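Local coordinates for protein putative transcriptional regulator, sugar-binding family (Arthrobacter aurescens, PDB 3NZE) that is a probable SorC-family transcriptional regulator, represented by its putative sugar-binding domain, and is thought to bind DNA and a carbohydrate effector, at residues V62-T67 / N89-M94; T194-S199 / T207-S212. One frame throughout, in Å; residues are numbered along the deposited sequence.

Contact 1: V62-T67 / N89-M94; sequences VAWGAT and NGAGNM
Asn89 ND2 lies over one face of the Trp64 indole, 3.3 Å above the ring plane and displaced toward the rim. The Asn89 amide and ring planes are 24° apart. In the ring plane, at the indole edge, sit Asn89 O and the Gly90 carbonyl carbon. Ala91 CB approaches obliquely, 3.6 Å from Trp64 CZ2. The contact joins two loops that follow the neighbouring parallel strands 59-62 and 84-87 of a Rossmann-like sheet. Asn89 CG stands between its own backbone N and carbonyl carbon (chi1 53°). Two bonds join the amide to the Trp64 main chain. Asn89 OD1 accepts from Trp64 N at 3.0 Å on a lone pair, and Asn89 ND2 gives a straighter bond to Trp64 O at 3.2 Å. This pair of bonds fixes the turn of the amide. Helix 99-113 packs on the indole through Tyr101, Ala102 and Ile105. An alanine in place of Trp64 would probably leave Gly90 O without its indole donor and open a gap between Asn89, Ala91 and this helix. Trp64 NE1 reaches Gly90 O at 2.9 Å from above the carbonyl plane, and makes a weak second bond to Asn89 O.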
ATOM      1  N   VAL A  62       2.176  -5.145  -6.502  1.00 14.92           N
ATOM      2  CA  VAL A  62       1.511  -3.851  -6.349  1.00 14.44           C
ATOM      3  C   VAL A  62       0.191  -4.031  -5.616  1.00 17.00           C
ATOM      4  O   VAL A  62      -0.684  -4.778  -6.067  1.00 17.66           O
ATOM      5  CB  VAL A  62       1.188  -3.218  -7.725  1.00 17.42           C
ATOM      6  CG1 VAL A  62       0.400  -1.926  -7.557  1.00 17.53           C
ATOM      7  CG2 VAL A  62       2.474  -2.968  -8.523  1.00 21.54           C
ATOM      8  N   ALA A  63       0.031  -3.343  -4.494  1.00 17.67           N
ATOM      9  CA  ALA A  63      -1.255  -3.313  -3.821  1.00 20.81           C
ATOM     10  C   ALA A  63      -1.958  -2.070  -4.344  1.00 22.46           C
ATOM     11  O   ALA A  63      -1.519  -0.953  -4.082  1.00 19.16           O
ATOM     12  CB  ALA A  63      -1.070  -3.242  -2.311  1.00 20.71           C
ATOM     13  N   TRP A  64      -3.013  -2.258  -5.127  1.00 17.52           N
ATOM     14  CA  TRP A  64      -3.646  -1.127  -5.791  1.00 19.19           C
ATOM     15  C   TRP A  64      -4.570  -0.371  -4.833  1.00 17.38           C
ATOM     16  O   TRP A  64      -5.114  -0.947  -3.875  1.00 18.59           O
ATOM     17  CB  TRP A  64      -4.404  -1.581  -7.050  1.00 18.98           C
ATOM     18  CG  TRP A  64      -5.646  -2.310  -6.698  1.00 16.59           C
ATOM     19  CD1 TRP A  64      -5.789  -3.655  -6.517  1.00 17.70           C
ATOM     20  CD2 TRP A  64      -6.933  -1.727  -6.467  1.00 16.10           C
ATOM     21  NE1 TRP A  64      -7.091  -3.945  -6.186  1.00 17.00           N
ATOM     22  CE2 TRP A  64      -7.816  -2.781  -6.148  1.00 15.27           C
ATOM     23  CE3 TRP A  64      -7.428  -0.416  -6.507  1.00 20.22           C
ATOM     24  CZ2 TRP A  64      -9.159  -2.564  -5.861  1.00 18.83           C
ATOM     25  CZ3 TRP A  64      -8.761  -0.201  -6.223  1.00 20.16           C
ATOM     26  CH2 TRP A  64      -9.617  -1.274  -5.899  1.00 20.24           C
ATOM     27  N   GLY A  65      -4.730   0.925  -5.102  1.00 21.87           N
ATOM     28  CA  GLY A  65      -5.577   1.805  -4.318  1.00 22.23           C
ATOM     29  C   GLY A  65      -5.468   3.204  -4.899  1.00 15.56           C
ATOM     30  O   GLY A  65      -4.830   3.390  -5.926  1.00 19.27           O
ATOM     31  N   ALA A  66      -6.072   4.187  -4.239  1.00 20.25           N
ATOM     32  CA  ALA A  66      -6.041   5.559  -4.729  1.00 23.65           C
ATOM     33  C   ALA A  66      -4.603   6.089  -4.788  1.00 19.20           C
ATOM     34  O   ALA A  66      -4.216   6.740  -5.746  1.00 21.42           O
ATOM     35  CB  ALA A  66      -6.917   6.459  -3.862  1.00 27.16           C
ATOM     36  N   THR A  67      -3.807   5.765  -3.778  1.00 20.85           N
ATOM     37  CA  THR A  67      -2.427   6.224  -3.781  1.00 19.68           C
ATOM     38  C   THR A  67      -1.657   5.598  -4.935  1.00 18.05           C
ATOM     39  O   THR A  67      -0.982   6.287  -5.686  1.00 18.49           O
ATOM     40  CB  THR A  67      -1.736   5.932  -2.448  1.00 17.39           C
ATOM     41  OG1 THR A  67      -2.432   6.639  -1.415  1.00 20.43           O
ATOM     42  CG2 THR A  67      -0.264   6.408  -2.490  1.00 17.35           C
ATOM     43  N   ASN A  89      -3.923  -7.466  -4.139  1.00 16.85           N
ATOM     44  CA  ASN A  89      -5.248  -7.465  -3.535  1.00 18.32           C
ATOM     45  C   ASN A  89      -6.328  -7.461  -4.607  1.00 14.86           C
ATOM     46  O   ASN A  89      -6.113  -6.941  -5.684  1.00 15.23           O
ATOM     47  CB  ASN A  89      -5.431  -6.259  -2.606  1.00 16.21           C
ATOM     48  CG  ASN A  89      -5.122  -4.933  -3.283  1.00 19.19           C
ATOM     49  OD1 ASN A  89      -4.142  -4.808  -4.017  1.00 19.12           O
ATOM     50  ND2 ASN A  89      -5.948  -3.926  -3.014  1.00 22.14           N
ATOM     51  N   GLY A  90      -7.487  -8.044  -4.296  1.00 18.37           N
ATOM     52  CA  GLY A  90      -8.553  -8.207  -5.274  1.00 17.89           C
ATOM     53  C   GLY A  90      -9.245  -6.903  -5.611  1.00 16.54           C
ATOM     54  O   GLY A  90      -8.916  -5.846  -5.060  1.00 15.06           O
ATOM     55  N   ALA A  91     -10.213  -6.964  -6.525  1.00 17.34           N
ATOM     56  CA  ALA A  91     -10.909  -5.745  -6.952  1.00 15.37           C
ATOM     57  C   ALA A  91     -12.356  -6.040  -7.289  1.00 18.99           C
ATOM     58  O   ALA A  91     -12.675  -7.116  -7.788  1.00 17.74           O
ATOM     59  CB  ALA A  91     -10.213  -5.095  -8.162  1.00 16.54           C
ATOM     60  N   GLY A  92     -13.221  -5.062  -7.043  1.00 13.79           N
ATOM     61  CA  GLY A  92     -14.641  -5.232  -7.291  1.00 18.19           C
ATOM     62  C   GLY A  92     -15.354  -5.303  -5.956  1.00 20.40           C
ATOM     63  O   GLY A  92     -15.267  -6.308  -5.255  1.00 21.90           O
ATOM     64  N   ASN A  93     -16.060  -4.235  -5.595  1.00 20.82           N
ATOM     65  CA  ASN A  93     -16.700  -4.188  -4.286  1.00 23.42           C
ATOM     66  C   ASN A  93     -18.224  -4.152  -4.365  1.00 24.57           C
ATOM     67  O   ASN A  93     -18.814  -4.292  -5.446  1.00 23.67           O
ATOM     68  CB  ASN A  93     -16.149  -3.009  -3.473  1.00 21.68           C
ATOM     69  CG  ASN A  93     -16.524  -1.681  -4.073  1.00 21.08           C
ATOM     70  OD1 ASN A  93     -17.354  -1.619  -4.974  1.00 18.96           O
ATOM     71  ND2 ASN A  93     -15.910  -0.608  -3.583  1.00 22.86           N
HETATM   72  N   MSE A  94     -18.867  -3.955  -3.219  1.00 20.34           N
HETATM   73  CA  MSE A  94     -20.320  -4.037  -3.148  1.00 25.20           C
HETATM   74  C   MSE A  94     -21.016  -2.889  -3.862  1.00 23.18           C
HETATM   75  O   MSE A  94     -22.235  -2.896  -4.002  1.00 26.55           O
HETATM   76  CB  MSE A  94     -20.777  -4.103  -1.687  1.00 26.58           C
HETATM   77  CG  MSE A  94     -20.434  -2.868  -0.881  1.00 29.56           C
HETATM   78 SE   MSE A  94     -20.985  -3.101   0.971  0.66 42.64          SE
HETATM   79  CE  MSE A  94     -19.588  -4.336   1.515  1.00 40.23           C
TER

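Contact 2: T194-S199 / T207-S212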
ATOM      1  N   THR A 194      -5.281  -4.195   2.361  1.00 19.35           N
ATOM      2  CA  THR A 194      -6.500  -4.660   3.028  1.00 23.15           C
ATOM      3  C   THR A 194      -6.256  -5.635   4.188  1.00 18.59           C
ATOM      4  O   THR A 194      -7.195  -6.254   4.686  1.00 21.19           O
ATOM      5  CB  THR A 194      -7.603  -5.193   2.043  1.00 20.15           C
ATOM      6  OG1 THR A 194      -7.322  -6.544   1.649  1.00 24.85           O
ATOM      7  CG2 THR A 194      -7.725  -4.289   0.824  1.00 21.90           C
ATOM      8  N   VAL A 195      -5.000  -5.758   4.628  1.00 17.59           N
ATOM      9  CA  VAL A 195      -4.689  -6.518   5.837  1.00 16.25           C
ATOM     10  C   VAL A 195      -4.429  -5.535   6.976  1.00 17.66           C
ATOM     11  O   VAL A 195      -3.514  -4.715   6.905  1.00 20.43           O
ATOM     12  CB  VAL A 195      -3.466  -7.446   5.671  1.00 17.80           C
ATOM     13  CG1 VAL A 195      -3.254  -8.305   6.930  1.00 20.43           C
ATOM     14  CG2 VAL A 195      -3.622  -8.343   4.450  1.00 18.80           C
ATOM     15  N   PHE A 196      -5.250  -5.614   8.011  1.00 20.24           N
ATOM     16  CA  PHE A 196      -5.278  -4.610   9.067  1.00 20.22           C
ATOM     17  C   PHE A 196      -4.280  -4.862  10.185  1.00 19.16           C
ATOM     18  O   PHE A 196      -3.848  -6.002  10.411  1.00 19.40           O
ATOM     19  CB  PHE A 196      -6.691  -4.537   9.641  1.00 23.43           C
ATOM     20  CG  PHE A 196      -7.724  -4.123   8.626  1.00 22.45           C
ATOM     21  CD1 PHE A 196      -8.082  -2.796   8.504  1.00 18.03           C
ATOM     22  CD2 PHE A 196      -8.309  -5.060   7.785  1.00 26.87           C
ATOM     23  CE1 PHE A 196      -9.020  -2.396   7.553  1.00 19.56           C
ATOM     24  CE2 PHE A 196      -9.253  -4.673   6.837  1.00 28.08           C
ATOM     25  CZ  PHE A 196      -9.606  -3.337   6.724  1.00 24.10           C
ATOM     26  N   PHE A 197      -3.911  -3.786  10.879  1.00 17.82           N
ATOM     27  CA  PHE A 197      -2.997  -3.884  12.023  1.00 18.77           C
ATOM     28  C   PHE A 197      -3.370  -2.890  13.121  1.00 21.20           C
ATOM     29  O   PHE A 197      -4.117  -1.936  12.877  1.00 19.91           O
ATOM     30  CB  PHE A 197      -1.569  -3.628  11.565  1.00 20.05           C
ATOM     31  CG  PHE A 197      -1.432  -2.421  10.686  1.00 19.61           C
ATOM     32  CD1 PHE A 197      -1.536  -1.144  11.216  1.00 18.38           C
ATOM     33  CD2 PHE A 197      -1.231  -2.563   9.318  1.00 19.34           C
ATOM     34  CE1 PHE A 197      -1.414  -0.020  10.409  1.00 16.76           C
ATOM     35  CE2 PHE A 197      -1.116  -1.445   8.495  1.00 18.66           C
ATOM     36  CZ  PHE A 197      -1.208  -0.166   9.049  1.00 17.17           C
ATOM     37  N   ARG A 198      -2.841  -3.121  14.326  1.00 20.87           N
ATOM     38  CA  ARG A 198      -3.078  -2.254  15.485  1.00 20.90           C
ATOM     39  C   ARG A 198      -1.974  -1.202  15.598  1.00 21.71           C
ATOM     40  O   ARG A 198      -1.035  -1.193  14.804  1.00 21.76           O
ATOM     41  CB  ARG A 198      -3.148  -3.086  16.778  1.00 20.08           C
ATOM     42  CG  ARG A 198      -4.215  -4.187  16.747  1.00 24.07           C
ATOM     43  CD  ARG A 198      -4.285  -4.925  18.094  1.00 26.79           C
ATOM     44  NE  ARG A 198      -5.238  -6.034  18.075  1.00 24.04           N
ATOM     45  CZ  ARG A 198      -4.971  -7.248  17.603  1.00 28.43           C
ATOM     46  NH1 ARG A 198      -3.770  -7.530  17.103  1.00 27.09           N
ATOM     47  NH2 ARG A 198      -5.907  -8.190  17.631  1.00 32.14           N
ATOM     48  N   SER A 199      -2.074  -0.318  16.587  1.00 22.96           N
ATOM     49  CA  SER A 199      -1.078   0.743  16.738  1.00 28.67           C
ATOM     50  C   SER A 199       0.325   0.186  16.966  1.00 23.58           C
ATOM     51  O   SER A 199       1.313   0.798  16.556  1.00 29.31           O
ATOM     52  CB  SER A 199      -1.455   1.707  17.871  1.00 35.58           C
ATOM     53  OG  SER A 199      -1.498   1.045  19.124  1.00 37.68           O
ATOM     54  N   THR A 207     -10.391 -10.178  13.490  1.00 23.17           N
ATOM     55  CA  THR A 207     -11.465 -10.862  12.803  1.00 26.84           C
ATOM     56  C   THR A 207     -11.547 -10.505  11.312  1.00 23.66           C
ATOM     57  O   THR A 207     -11.679 -11.386  10.460  1.00 24.62           O
ATOM     58  CB  THR A 207     -12.798 -10.545  13.511  1.00 26.56           C
ATOM     59  OG1 THR A 207     -13.020 -11.524  14.532  1.00 39.77           O
ATOM     60  CG2 THR A 207     -13.949 -10.546  12.535  1.00 43.19           C
ATOM     61  N   LEU A 208     -11.457  -9.218  10.999  1.00 24.42           N
ATOM     62  CA  LEU A 208     -11.570  -8.768   9.607  1.00 24.00           C
ATOM     63  C   LEU A 208     -10.504  -9.362   8.685  1.00 22.91           C
ATOM     64  O   LEU A 208     -10.739  -9.530   7.489  1.00 23.49           O
ATOM     65  CB  LEU A 208     -11.559  -7.236   9.523  1.00 27.31           C
ATOM     66  CG  LEU A 208     -12.954  -6.623   9.643  1.00 39.27           C
ATOM     67  CD1 LEU A 208     -12.882  -5.115   9.743  1.00 40.79           C
ATOM     68  CD2 LEU A 208     -13.817  -7.046   8.457  1.00 30.66           C
ATOM     69  N   ASN A 209      -9.338  -9.694   9.235  1.00 22.14           N
ATOM     70  CA  ASN A 209      -8.268 -10.233   8.401  1.00 19.43           C
ATOM     71  C   ASN A 209      -8.571 -11.601   7.785  1.00 25.73           C
ATOM     72  O   ASN A 209      -7.942 -11.984   6.795  1.00 27.35           O
ATOM     73  CB  ASN A 209      -6.916 -10.218   9.124  1.00 21.23           C
ATOM     74  CG  ASN A 209      -6.298  -8.835   9.153  1.00 20.63           C
ATOM     75  OD1 ASN A 209      -6.691  -7.964   8.383  1.00 22.80           O
ATOM     76  ND2 ASN A 209      -5.326  -8.624  10.049  1.00 21.28           N
ATOM     77  N   GLU A 210      -9.538 -12.328   8.345  1.00 21.32           N
ATOM     78  CA  GLU A 210      -9.923 -13.602   7.739  0.63 19.75           C
ATOM     79  C   GLU A 210     -10.728 -13.404   6.463  1.00 23.54           C
ATOM     80  O   GLU A 210     -11.006 -14.371   5.735  1.00 25.17           O
ATOM     81  CB  GLU A 210     -10.706 -14.455   8.723  0.63 20.19           C
ATOM     82  CG  GLU A 210      -9.897 -14.833   9.942  0.63 26.11           C
ATOM     83  CD  GLU A 210     -10.639 -15.789  10.816  0.63 29.32           C
ATOM     84  OE1 GLU A 210     -11.887 -15.735  10.812  0.63 33.98           O
ATOM     85  OE2 GLU A 210      -9.979 -16.596  11.502  0.63 33.45           O
ATOM     86  N   ARG A 211     -11.084 -12.155   6.178  1.00 19.57           N
ATOM     87  CA  ARG A 211     -11.848 -11.812   4.982  1.00 21.85           C
ATOM     88  C   ARG A 211     -11.010 -11.042   3.956  1.00 24.48           C
ATOM     89  O   ARG A 211     -11.500 -10.658   2.887  1.00 21.68           O
ATOM     90  CB  ARG A 211     -13.086 -11.005   5.376  1.00 19.92           C
ATOM     91  CG  ARG A 211     -14.143 -11.844   6.093  1.00 21.37           C
ATOM     92  CD  ARG A 211     -15.065 -10.980   6.918  1.00 26.87           C
ATOM     93  NE  ARG A 211     -15.673  -9.918   6.126  1.00 24.51           N
ATOM     94  CZ  ARG A 211     -16.405  -8.933   6.635  1.00 26.60           C
ATOM     95  NH1 ARG A 211     -16.610  -8.860   7.948  1.00 26.40           N
ATOM     96  NH2 ARG A 211     -16.918  -8.011   5.834  1.00 24.67           N
ATOM     97  N   SER A 212      -9.741 -10.819   4.286  1.00 20.15           N
ATOM     98  CA  SER A 212      -8.868 -10.056   3.407  1.00 17.71           C
ATOM     99  C   SER A 212      -8.304 -10.877   2.249  1.00 20.90           C
ATOM    100  O   SER A 212      -8.088 -12.081   2.381  1.00 23.01           O
ATOM    101  CB  SER A 212      -7.728  -9.412   4.195  1.00 20.54           C
ATOM    102  OG  SER A 212      -6.924  -8.642   3.309  1.00 24.51           O
TER
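Asn209 reaches from the 3-10 segment 207-210 to the backbone of the strand 195-198. Its CB carries CG anti to the carbonyl carbon, beside the backbone N (chi1 -77°). Asn209 CG then lies 3.8 Å from Val195 CG1, and the two side chains cross at about a right angle. At the tip the amide divides its work. Asn209 OD1 accepts from Phe196 N at 2.8 Å, on a lone pair and nearly straight at 167°. Asn209 OD1 also lies in the plane of the Phe196 ring, at its edge, 3.4 Å from Phe196 CD2. The amide and ring planes are 25° apart, and these two side chains cross obliquely. Asn209 ND2 gives a bond to Phe196 O at 3.0 Å. That bond is straight too, and the acceptor lies in the amide plane.

One amide thus grips both the N-H and the C=O of a single residue, much as a neighbouring strand would. Strand 195-198 pairs with strand 188-192 in the antiparallel part of the sheet, and Asn209 ties the returning loop to it. Asn209 ND2 also has a weak bond to Ser203 O in the loop between.

Leu208 adds an apolar touch, Leu208 CB to Phe196 CD2 at 4.3 Å, oblique to the ring.

Further along the loop, Ser212 OG is anti to its backbone N. Ser212 OG donates to Thr194 O at 2.8 Å, from well above the carbonyl plane. Val195 CG2 is 3.5 Å from Ser212 OG, which also accepts from Gly214 N.

In the fold
The two contacts follow one another along the chain, and their centres are 15 Å apart. They still touch, in a packing contact of Asn89 ND2 with Thr194 CG2 at 4.2 Å. Thr213, just after 207-212, gives a second link: its OG1 is hydrogen-bonded to Gly90 N. Contact 1 sits at the ends of parallel strands 59-62 and 84-87; contact 2 lies on strand 195-198, which pairs antiparallel with 188-192. Calcium sites seen for this protein are not filled in this chain. The side chain of Ala91 is about 11 Å from that of Thr96, and the side chain of Val62 is about 10 Å from that of Glu118. Contact 2 lies away from both sites.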